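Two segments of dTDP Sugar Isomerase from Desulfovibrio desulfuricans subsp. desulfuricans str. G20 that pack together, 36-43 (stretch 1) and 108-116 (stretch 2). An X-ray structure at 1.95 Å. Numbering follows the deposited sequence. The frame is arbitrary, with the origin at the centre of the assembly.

Stretch 1 36-43: GPVLHMLR
Stretch 2, residues 108-116: GRPDNYRLL

Stretch 1 enters as loop and runs as a strand from Val 38 to Arg 43; Arg 109 to Tyr 113 of stretch 2 are loop or turn, and strand begins at Arg 114. No backbone-to-backbone hydrogen bond joins them. The CA atoms of Leu 39 and Tyr 113 lie 8.8 Å apart and those of Met 41 and Leu 115 7.2 Å, so both chains advance in the same direction and side chains fill the gap, burying 354 Å² in total.

Gly 36 (phi/psi 141/157) makes no contact; any CB there would jam against the preceding carbonyl. Pro 37 (-79/159, C-gamma endo) points toward stretch 2, its CG 3.9 Å from Arg 109 NH1. Val 38 (-95/129, t) is out of reach.

Leu 39 (-114/118, chi1 m, chi2 t) points toward the partner and is buried. Its CD1 lies over one face of the Arg 109 guanidinium, 3.6 Å from Arg 109 NE, an apolar packing that leaves the guanidinium nitrogens to hydrogen bonds elsewhere in the structure. Arg 109 reaches this position with chi1 to chi3 of m, t, m. Leu 39 CB also sits 3.8 Å from Tyr 113 CZ.

His 40 (-75/161, chi1 m) contributes its backbone: Tyr 113 OH donates to His 40 O at 2.8 Å, the one hydrogen bond across the contact. The carbonyl lies near the ring plane, at its edge, and Tyr 113 (-82/90, chi1 t, chi2 64°) has the length to span the wide backbone separation.

Met 41, a selenomethionine, departs from the extended backbone at psi (-138/-65), while its side chain is extended, with all three chi angles t; its CE comes 4.1 Å from Leu 115 CD1. Leu 42 (-157/141, chi1 t, chi2 p) starts sideways, but its CD1 reaches 4.1 Å from Leu 115 CD2. Leu 115 (-106/124, t, p) thus meets both neighbours with apolar branches. Arg 43 (-123/165) ends the stretch without contact.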

# COMPACT_ATOMS: atom_id res chain seq x y z
N GLY A 36 -12.27 10.18 -4.17
CA GLY A 36 -11.14 10.15 -3.23
C GLY A 36 -9.80 10.28 -3.91
O GLY A 36 -9.65 9.95 -5.07
N PRO A 37 -8.79 10.73 -3.16
CA PRO A 37 -7.54 10.98 -3.83
C PRO A 37 -6.69 9.78 -4.13
O PRO A 37 -6.83 8.72 -3.53
CB PRO A 37 -6.80 11.88 -2.83
CG PRO A 37 -7.31 11.43 -1.50
CD PRO A 37 -8.77 11.18 -1.76
N VAL A 38 -5.82 10.02 -5.10
CA VAL A 38 -4.78 9.07 -5.48
C VAL A 38 -3.53 9.50 -4.72
O VAL A 38 -3.13 10.68 -4.71
CB VAL A 38 -4.52 9.08 -7.00
CG1 VAL A 38 -3.28 8.32 -7.34
CG2 VAL A 38 -5.76 8.53 -7.74
N LEU A 39 -2.94 8.52 -4.05
CA LEU A 39 -1.77 8.74 -3.23
C LEU A 39 -0.56 8.02 -3.78
O LEU A 39 -0.53 6.80 -3.87
CB LEU A 39 -2.05 8.26 -1.81
CG LEU A 39 -3.37 8.74 -1.21
CD1 LEU A 39 -3.64 8.05 0.11
CD2 LEU A 39 -3.32 10.27 -1.07
N HIS A 40 0.45 8.80 -4.15
CA HIS A 40 1.67 8.20 -4.65
C HIS A 40 2.52 7.59 -3.56
O HIS A 40 2.38 7.89 -2.38
CB HIS A 40 2.56 9.16 -5.44
CG HIS A 40 1.99 9.53 -6.77
ND1 HIS A 40 2.51 10.53 -7.55
CD2 HIS A 40 0.91 9.06 -7.44
CE1 HIS A 40 1.82 10.63 -8.67
NE2 HIS A 40 0.82 9.76 -8.62
N MSE A 41 3.39 6.71 -4.00
CA MSE A 41 4.38 6.11 -3.13
C MSE A 41 5.76 6.01 -3.79
O MSE A 41 6.74 6.65 -3.36
CB MSE A 41 3.96 4.74 -2.62
CG MSE A 41 4.91 4.28 -1.56
SE MSE A 41 4.50 2.57 -0.78
CE MSE A 41 5.99 2.45 0.55
N LEU A 42 5.83 5.20 -4.84
CA LEU A 42 7.11 4.97 -5.51
C LEU A 42 6.97 4.53 -6.94
O LEU A 42 6.06 3.78 -7.30
CB LEU A 42 7.87 3.89 -4.71
CG LEU A 42 9.38 3.73 -4.77
CD1 LEU A 42 10.10 5.02 -4.35
CD2 LEU A 42 9.73 2.54 -3.86
N ARG A 43 7.87 5.05 -7.75
CA ARG A 43 7.99 4.69 -9.16
C ARG A 43 9.39 4.17 -9.43
O ARG A 43 10.33 4.41 -8.67
CB ARG A 43 7.77 5.88 -10.08
CG ARG A 43 6.35 6.30 -10.27
CD ARG A 43 6.37 7.69 -10.86
NE ARG A 43 7.01 7.77 -12.18
CZ ARG A 43 6.32 7.82 -13.32
NH1 ARG A 43 5.01 7.79 -13.29
NH2 ARG A 43 6.94 7.90 -14.49
N GLY A 108 1.68 10.56 7.99
CA GLY A 108 0.23 10.51 7.75
C GLY A 108 -0.39 11.79 7.21
O GLY A 108 0.14 12.88 7.33
N ARG A 109 -1.53 11.57 6.59
CA ARG A 109 -2.35 12.63 6.00
C ARG A 109 -3.04 13.45 7.07
O ARG A 109 -3.35 12.95 8.13
CB ARG A 109 -3.40 12.02 5.05
CG ARG A 109 -2.78 11.40 3.83
CD ARG A 109 -3.87 11.13 2.81
NE ARG A 109 -4.54 9.89 3.10
CZ ARG A 109 -5.78 9.59 2.77
NH1 ARG A 109 -6.57 10.48 2.19
NH2 ARG A 109 -6.24 8.41 3.09
N PRO A 110 -3.33 14.72 6.75
CA PRO A 110 -3.03 15.16 5.40
C PRO A 110 -1.77 15.97 5.23
O PRO A 110 -1.35 16.24 4.11
CB PRO A 110 -4.19 16.10 5.10
CG PRO A 110 -4.44 16.76 6.41
CD PRO A 110 -4.16 15.70 7.47
N ASP A 111 -1.16 16.34 6.34
CA ASP A 111 -0.03 17.25 6.28
C ASP A 111 1.32 16.60 6.42
O ASP A 111 2.35 17.26 6.31
CB ASP A 111 -0.16 18.33 7.35
CG ASP A 111 -1.41 19.18 7.17
OD1 ASP A 111 -1.88 19.30 6.03
OD2 ASP A 111 -1.88 19.76 8.18
N ASN A 112 1.32 15.30 6.64
CA ASN A 112 2.56 14.57 6.84
C ASN A 112 2.71 13.36 5.96
O ASN A 112 3.29 12.34 6.37
CB ASN A 112 2.68 14.16 8.29
CG ASN A 112 3.00 15.35 9.20
OD1 ASN A 112 4.06 15.94 9.11
ND2 ASN A 112 2.07 15.69 10.06
N TYR A 113 2.13 13.44 4.77
CA TYR A 113 2.18 12.32 3.81
C TYR A 113 3.51 12.34 3.04
O TYR A 113 3.67 13.00 2.01
CB TYR A 113 0.96 12.30 2.91
CG TYR A 113 0.92 11.02 2.10
CD1 TYR A 113 0.78 9.80 2.74
CD2 TYR A 113 1.04 11.03 0.71
CE1 TYR A 113 0.74 8.63 2.03
CE2 TYR A 113 1.02 9.87 -0.01
CZ TYR A 113 0.86 8.66 0.65
OH TYR A 113 0.87 7.48 -0.05
N ARG A 114 4.48 11.66 3.62
CA ARG A 114 5.84 11.57 3.09
C ARG A 114 6.37 10.16 3.10
O ARG A 114 5.78 9.24 3.69
CB ARG A 114 6.76 12.42 3.94
CG ARG A 114 6.25 13.87 4.06
CD ARG A 114 7.11 14.70 4.95
NE ARG A 114 6.76 16.12 4.84
CZ ARG A 114 6.10 16.82 5.76
NH1 ARG A 114 5.71 16.24 6.89
NH2 ARG A 114 5.83 18.11 5.56
N LEU A 115 7.50 10.03 2.43
CA LEU A 115 8.20 8.75 2.32
C LEU A 115 9.43 8.83 3.23
O LEU A 115 10.24 9.74 3.13
CB LEU A 115 8.62 8.45 0.89
CG LEU A 115 9.08 7.00 0.64
CD1 LEU A 115 7.89 6.12 0.63
CD2 LEU A 115 9.83 6.87 -0.71
N LEU A 116 9.51 7.88 4.14
CA LEU A 116 10.61 7.77 5.12
C LEU A 116 11.52 6.61 4.75
O LEU A 116 11.11 5.47 4.67
CB LEU A 116 10.04 7.53 6.52
CG LEU A 116 11.03 7.17 7.63
CD1 LEU A 116 12.00 8.35 7.80
CD2 LEU A 116 10.33 6.78 8.95